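Local coordinates for stage 0 sporulation protein A homolog (Desulfitobacterium hafniense, PDB 3MJQ) that probably acts in signalling, perhaps as a diguanylate cyclase, and is represented here by the PAS domain of a longer protein with receiver and GGDEF domains, at the interface of chains A and B. Residues are numbered along the deposited sequence; one frame, centred on the assembly and turned at random. Chains: chain A/B, uncharacterized protein.

Contact 1: the interface of chains A and B. Residues chain A 90-92, 101; chain B 7-8, 10, 103.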
# COMPACT_ATOMS: atom_id res chain seq x y z
N TRP A 90 -6.39 1.77 -3.34
CA TRP A 90 -5.83 2.70 -4.30
C TRP A 90 -6.29 2.24 -5.67
O TRP A 90 -6.31 1.05 -5.96
CB TRP A 90 -4.31 2.69 -4.24
CG TRP A 90 -3.76 3.38 -3.04
CD1 TRP A 90 -3.48 4.71 -2.92
CD2 TRP A 90 -3.51 2.80 -1.76
NE1 TRP A 90 -3.07 4.99 -1.65
CE2 TRP A 90 -3.08 3.84 -0.91
CE3 TRP A 90 -3.61 1.50 -1.25
CZ2 TRP A 90 -2.75 3.62 0.43
CZ3 TRP A 90 -3.28 1.29 0.08
CH2 TRP A 90 -2.86 2.34 0.91
N GLN A 91 -6.66 3.20 -6.50
CA GLN A 91 -7.12 2.89 -7.84
C GLN A 91 -5.94 2.78 -8.77
O GLN A 91 -5.22 3.75 -9.00
CB GLN A 91 -8.05 3.98 -8.34
CG GLN A 91 -9.27 4.14 -7.47
CD GLN A 91 -10.21 5.20 -7.99
OE1 GLN A 91 -10.77 5.06 -9.09
NE2 GLN A 91 -10.40 6.27 -7.22
N GLY A 92 -5.73 1.58 -9.29
CA GLY A 92 -4.64 1.36 -10.22
C GLY A 92 -5.19 0.72 -11.48
O GLY A 92 -6.39 0.82 -11.74
N PHE A 101 -6.39 -1.61 -5.83
CA PHE A 101 -5.21 -2.13 -5.14
C PHE A 101 -5.52 -2.02 -3.66
O PHE A 101 -5.71 -0.92 -3.14
CB PHE A 101 -3.97 -1.30 -5.48
CG PHE A 101 -2.76 -1.68 -4.69
CD1 PHE A 101 -2.31 -3.00 -4.69
CD2 PHE A 101 -2.06 -0.74 -3.96
CE1 PHE A 101 -1.18 -3.37 -3.97
CE2 PHE A 101 -0.93 -1.10 -3.24
CZ PHE A 101 -0.49 -2.42 -3.25
N THR B 7 1.29 2.81 -11.82
CA THR B 7 -0.06 3.27 -12.14
C THR B 7 -0.86 3.89 -11.00
O THR B 7 -2.02 4.25 -11.19
CB THR B 7 -0.91 2.13 -12.70
OG1 THR B 7 -1.22 1.20 -11.65
CG2 THR B 7 -0.16 1.39 -13.80
N ILE B 8 -0.27 4.00 -9.82
CA ILE B 8 -0.98 4.60 -8.70
C ILE B 8 -0.61 6.07 -8.58
O ILE B 8 0.56 6.43 -8.62
CB ILE B 8 -0.69 3.84 -7.37
CG1 ILE B 8 -1.33 2.45 -7.43
CG2 ILE B 8 -1.24 4.62 -6.17
CD1 ILE B 8 -1.04 1.56 -6.25
N ASP B 10 -0.82 8.08 -6.06
CA ASP B 10 -0.13 8.44 -4.83
C ASP B 10 1.37 8.15 -4.96
O ASP B 10 1.77 7.31 -5.77
CB ASP B 10 -0.72 7.68 -3.64
CG ASP B 10 -1.75 8.50 -2.86
OD1 ASP B 10 -1.95 9.69 -3.19
OD2 ASP B 10 -2.35 7.96 -1.90
N ILE B 103 3.39 4.47 0.98
CA ILE B 103 2.48 5.06 0.02
C ILE B 103 2.14 6.37 0.69
O ILE B 103 1.60 6.39 1.81
CB ILE B 103 1.24 4.20 -0.20
CG1 ILE B 103 1.65 2.77 -0.56
CG2 ILE B 103 0.42 4.78 -1.35
CD1 ILE B 103 0.50 1.85 -0.92
O HOH W 1 -3.91 5.60 -9.78
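The indole nitrogen NE1 of A:Trp90 donates a hydrogen bond to the carboxylate oxygen OD2 of B:Asp10 at 3.1 Å. OD2 lies almost in the indole plane, but the indole N-H meets it on its anti side, 24° out of the carboxylate plane, and the bond is bent to 144° at the hydrogen. This polar link accompanies mainly apolar contacts between strands 82-93 and 98-106 of chain A and, on chain B, the N-terminal segment with strand 97-106.

One indole face takes the CD1 methyl of B:Ile103, 3.8 Å from the centroid of the six-membered ring of A:Trp90, a CH-pi contact shifted toward the rim. Its other methyl, CG2, lies 3.7 Å from A:Trp90 CE2, near the ring fusion. B:Ile8 divides its branches: CG2, anti to the backbone N, reaches A:Trp90 CD1 at 3.9 Å, while CD1, at the end of an extended arm (chi2 176°), goes to the ring of A:Phe101.

A water also joins the backbone carbonyls of A:Gln91 and B:Thr7, although its modelled approach to A:Gln91 is doubtfully short. The patch belongs to a two-fold interface of PAS domains that may not be the biological one. B:Ile8 CD1 stops 3.4 Å from A:Phe101 CD2.

Contact 2: the interface of chains A and B. Residues chain A 4, 7; chain B 14, 93-94, 99, 101.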
# COMPACT_ATOMS: atom_id res chain seq x y z
N PHE A 4 8.03 -8.51 -4.34
CA PHE A 4 8.16 -7.64 -3.19
C PHE A 4 6.96 -7.79 -2.26
O PHE A 4 7.11 -8.30 -1.16
CB PHE A 4 8.25 -6.18 -3.66
CG PHE A 4 8.34 -5.20 -2.53
CD1 PHE A 4 9.46 -5.17 -1.70
CD2 PHE A 4 7.29 -4.32 -2.27
CE1 PHE A 4 9.53 -4.27 -0.63
CE2 PHE A 4 7.35 -3.42 -1.20
CZ PHE A 4 8.48 -3.39 -0.37
N THR A 7 6.32 -10.08 0.48
CA THR A 7 7.04 -9.88 1.74
C THR A 7 6.39 -8.96 2.79
O THR A 7 7.01 -8.62 3.80
CB THR A 7 8.46 -9.38 1.46
OG1 THR A 7 8.40 -8.06 0.90
CG2 THR A 7 9.14 -10.32 0.49
N ILE B 14 10.25 2.72 -1.67
CA ILE B 14 10.75 1.56 -0.93
C ILE B 14 12.04 2.15 -0.33
O ILE B 14 12.89 2.67 -1.05
CB ILE B 14 11.08 0.34 -1.83
CG1 ILE B 14 9.81 -0.44 -2.17
CG2 ILE B 14 12.00 -0.61 -1.06
CD1 ILE B 14 8.88 0.27 -3.06
N LYS B 93 10.60 -6.81 2.75
CA LYS B 93 12.00 -7.13 2.50
C LYS B 93 12.41 -6.87 1.06
O LYS B 93 11.66 -7.11 0.12
CB LYS B 93 12.29 -8.58 2.87
CG LYS B 93 12.23 -8.87 4.34
CD LYS B 93 12.39 -10.36 4.56
CE LYS B 93 12.46 -10.70 6.03
NZ LYS B 93 13.60 -9.99 6.67
N TRP B 94 13.63 -6.36 0.91
CA TRP B 94 14.20 -6.06 -0.39
C TRP B 94 15.56 -6.75 -0.37
O TRP B 94 16.38 -6.49 0.51
CB TRP B 94 14.34 -4.55 -0.53
CG TRP B 94 14.74 -4.09 -1.88
CD1 TRP B 94 16.00 -3.90 -2.34
CD2 TRP B 94 13.86 -3.76 -2.95
NE1 TRP B 94 15.97 -3.47 -3.65
CE2 TRP B 94 14.66 -3.37 -4.04
CE3 TRP B 94 12.47 -3.75 -3.09
CZ2 TRP B 94 14.12 -2.99 -5.26
CZ3 TRP B 94 11.93 -3.37 -4.30
CH2 TRP B 94 12.75 -2.99 -5.37
N CYS B 99 13.13 -3.49 4.68
CA CYS B 99 12.86 -2.21 4.06
C CYS B 99 11.45 -1.73 4.45
O CYS B 99 10.63 -2.51 4.96
CB CYS B 99 12.97 -2.33 2.55
SG CYS B 99 11.63 -3.28 1.87
N PHE B 101 7.94 0.04 3.06
CA PHE B 101 7.13 0.28 1.86
C PHE B 101 6.20 1.44 2.23
O PHE B 101 5.39 1.34 3.16
CB PHE B 101 6.30 -0.94 1.52
CG PHE B 101 5.35 -0.72 0.38
CD1 PHE B 101 5.83 -0.39 -0.89
CD2 PHE B 101 3.98 -0.87 0.56
CE1 PHE B 101 4.95 -0.21 -1.98
CE2 PHE B 101 3.09 -0.70 -0.52
CZ PHE B 101 3.58 -0.37 -1.80
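Polar contact between A:Thr7 and B:Lys93 runs through a threonine hydroxyl and a strand backbone. The amide N of B:Lys93 donates to A:Thr7 OG1 at 3.1 Å, and the bond is essentially straight, 179° at the hydrogen. The return contact from OG1 to the carbonyl O of B:Lys93 is weak. OG1 stands between the backbone N and the carbonyl carbon of its own residue (chi1 68°), and from there it can also bond the carbonyl O of A:Phe4, though this link is modelled rather short. The two carbonyls compete for the hydroxyl hydrogen, A:Phe4 O being the likelier acceptor. One hydroxyl thus ties the 3-10 helix 5-7 of chain A to the end of strand 82-94 of chain B.

The apolar contacts centre on the ring of A:Phe4, which packs against B:Ile14, B:Trp94, B:Cys99 and B:Phe101, among others, and buries 93 Å² there. CG anti to the backbone N (chi1 178°) sends the ring out from the N-terminal segment. Its CE2 corner points at a face of B:Phe101 in an edge-to-face pair with centroids 5.5 Å apart. On the side of the indole, A:Phe4 CD1 is 3.6 Å from B:Trp94 CE3, the two side chains crossing near a right angle. B:Ile14 slides past in the opposite direction, its CG1 3.7 Å from A:Phe4 CZ. The thiol sulfur meets the phenyl edge in its plane, with B:Cys99 SG 3.4 Å from A:Phe4 CE1.

Contact 3: the interface of chains A and B. Residues chain A 4, 8, 90, 101, 103; chain B 90, 101, 103.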
# COMPACT_ATOMS: atom_id res chain seq x y z
N PHE A 4 8.03 -8.51 -4.34
CA PHE A 4 8.16 -7.64 -3.19
C PHE A 4 6.96 -7.79 -2.26
O PHE A 4 7.11 -8.30 -1.16
CB PHE A 4 8.25 -6.18 -3.66
CG PHE A 4 8.34 -5.20 -2.53
CD1 PHE A 4 9.46 -5.17 -1.70
CD2 PHE A 4 7.29 -4.32 -2.27
CE1 PHE A 4 9.53 -4.27 -0.63
CE2 PHE A 4 7.35 -3.42 -1.20
CZ PHE A 4 8.48 -3.39 -0.37
N ILE A 8 5.14 -8.58 2.59
CA ILE A 8 4.45 -7.74 3.55
C ILE A 8 3.45 -8.60 4.32
O ILE A 8 2.73 -9.40 3.72
CB ILE A 8 3.77 -6.59 2.82
CG1 ILE A 8 4.85 -5.75 2.13
CG2 ILE A 8 2.92 -5.79 3.79
CD1 ILE A 8 4.36 -4.55 1.38
N TRP A 90 -6.39 1.77 -3.34
CA TRP A 90 -5.83 2.70 -4.30
C TRP A 90 -6.29 2.24 -5.67
O TRP A 90 -6.31 1.05 -5.96
CB TRP A 90 -4.31 2.69 -4.24
CG TRP A 90 -3.76 3.38 -3.04
CD1 TRP A 90 -3.48 4.71 -2.92
CD2 TRP A 90 -3.51 2.80 -1.76
NE1 TRP A 90 -3.07 4.99 -1.65
CE2 TRP A 90 -3.08 3.84 -0.91
CE3 TRP A 90 -3.61 1.50 -1.25
CZ2 TRP A 90 -2.75 3.62 0.43
CZ3 TRP A 90 -3.28 1.29 0.08
CH2 TRP A 90 -2.86 2.34 0.91
N PHE A 101 -6.39 -1.61 -5.83
CA PHE A 101 -5.21 -2.13 -5.14
C PHE A 101 -5.52 -2.02 -3.66
O PHE A 101 -5.71 -0.92 -3.14
CB PHE A 101 -3.97 -1.30 -5.48
CG PHE A 101 -2.76 -1.68 -4.69
CD1 PHE A 101 -2.31 -3.00 -4.69
CD2 PHE A 101 -2.06 -0.74 -3.96
CE1 PHE A 101 -1.18 -3.37 -3.97
CE2 PHE A 101 -0.93 -1.10 -3.24
CZ PHE A 101 -0.49 -2.42 -3.25
N ILE A 103 -4.67 -3.05 0.46
CA ILE A 103 -3.78 -3.52 1.51
C ILE A 103 -4.72 -3.59 2.72
O ILE A 103 -5.31 -2.58 3.13
CB ILE A 103 -2.60 -2.55 1.74
CG1 ILE A 103 -1.96 -2.22 0.37
CG2 ILE A 103 -1.58 -3.17 2.71
CD1 ILE A 103 -0.72 -1.33 0.43
N TRP B 90 4.56 0.29 5.46
CA TRP B 90 4.50 -1.15 5.70
C TRP B 90 5.92 -1.71 5.67
O TRP B 90 6.77 -1.24 4.92
CB TRP B 90 3.68 -1.80 4.60
CG TRP B 90 2.24 -1.52 4.67
CD1 TRP B 90 1.30 -2.27 5.28
CD2 TRP B 90 1.55 -0.43 4.05
NE1 TRP B 90 0.06 -1.74 5.08
CE2 TRP B 90 0.18 -0.60 4.33
CE3 TRP B 90 1.95 0.67 3.28
CZ2 TRP B 90 -0.80 0.28 3.87
CZ3 TRP B 90 0.97 1.56 2.83
CH2 TRP B 90 -0.39 1.35 3.13
N PHE B 101 7.94 0.04 3.06
CA PHE B 101 7.13 0.28 1.86
C PHE B 101 6.20 1.44 2.23
O PHE B 101 5.39 1.34 3.16
CB PHE B 101 6.30 -0.94 1.52
CG PHE B 101 5.35 -0.72 0.38
CD1 PHE B 101 5.83 -0.39 -0.89
CD2 PHE B 101 3.98 -0.87 0.56
CE1 PHE B 101 4.95 -0.21 -1.98
CE2 PHE B 101 3.09 -0.70 -0.52
CZ PHE B 101 3.58 -0.37 -1.80
N ILE B 103 3.39 4.47 0.98
CA ILE B 103 2.48 5.06 0.02
C ILE B 103 2.14 6.37 0.69
O ILE B 103 1.60 6.39 1.81
CB ILE B 103 1.24 4.20 -0.20
CG1 ILE B 103 1.65 2.77 -0.56
CG2 ILE B 103 0.42 4.78 -1.35
CD1 ILE B 103 0.50 1.85 -0.92
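A:Ile103 and B:Trp90 face each other from extended strands (phi/psi -118°/119° for A:Ile103), and the side chains of both project to the partner chain. This apolar patch lies in the middle of the deposited two-fold interface between PAS domains, which may or may not be the biological dimer. The isoleucine comes from the opposite direction to the indole and lays its CD1 methyl on one face, 3.9 Å from the centroid of the six-membered ring of B:Trp90, as a CH-pi contact displaced toward the rim. Its CG2 branch, anti to the backbone N, sits by the ring fusion, 3.5 Å from B:Trp90 CE2. This is the twin of the isoleucine-on-indole contact made with the chains exchanged, as expected of a two-fold interface.

The two tryptophans touch each other at the six-membered rims: A:Trp90 CH2 is 3.5 Å from B:Trp90 CH2, with the indole planes steeply inclined, about 78° apart, so they meet at a corner and do not stack. The isoleucines, in contrast, reach toward each other tip to tip, A:Ile103 CD1 standing 3.7 Å from B:Ile103 CD1.

Around this centre, A:Ile8 crosses B:Phe101 at about a right angle, and its CD1 lies 3.8 Å from CD2 of that phenyl ring, while its CG2 leans toward the CB and CD1 atoms of B:Trp90. A:Ile103 CD1 approaches the same phenyl in its plane, 4.0 Å from B:Phe101 CE2.

Contact 3 lies between the other two: its C-alpha centre is about 9 Å from that of contact 1 and about 9 Å from that of contact 2, while contacts 1 and 2 are about 17 Å apart. It shares A:Trp90, A:Phe101 and B:Ile103 with contact 1, and A:Phe4 and B:Phe101 with contact 2. The three therefore form a continuous strip along the last two strands of each PAS domain, with each N-terminal segment laid against the partner's sheet. The mainly apolar contact 3, with polar links in contacts 1 and 2, would be compatible with a dimer, although the structure alone does not show one in solution.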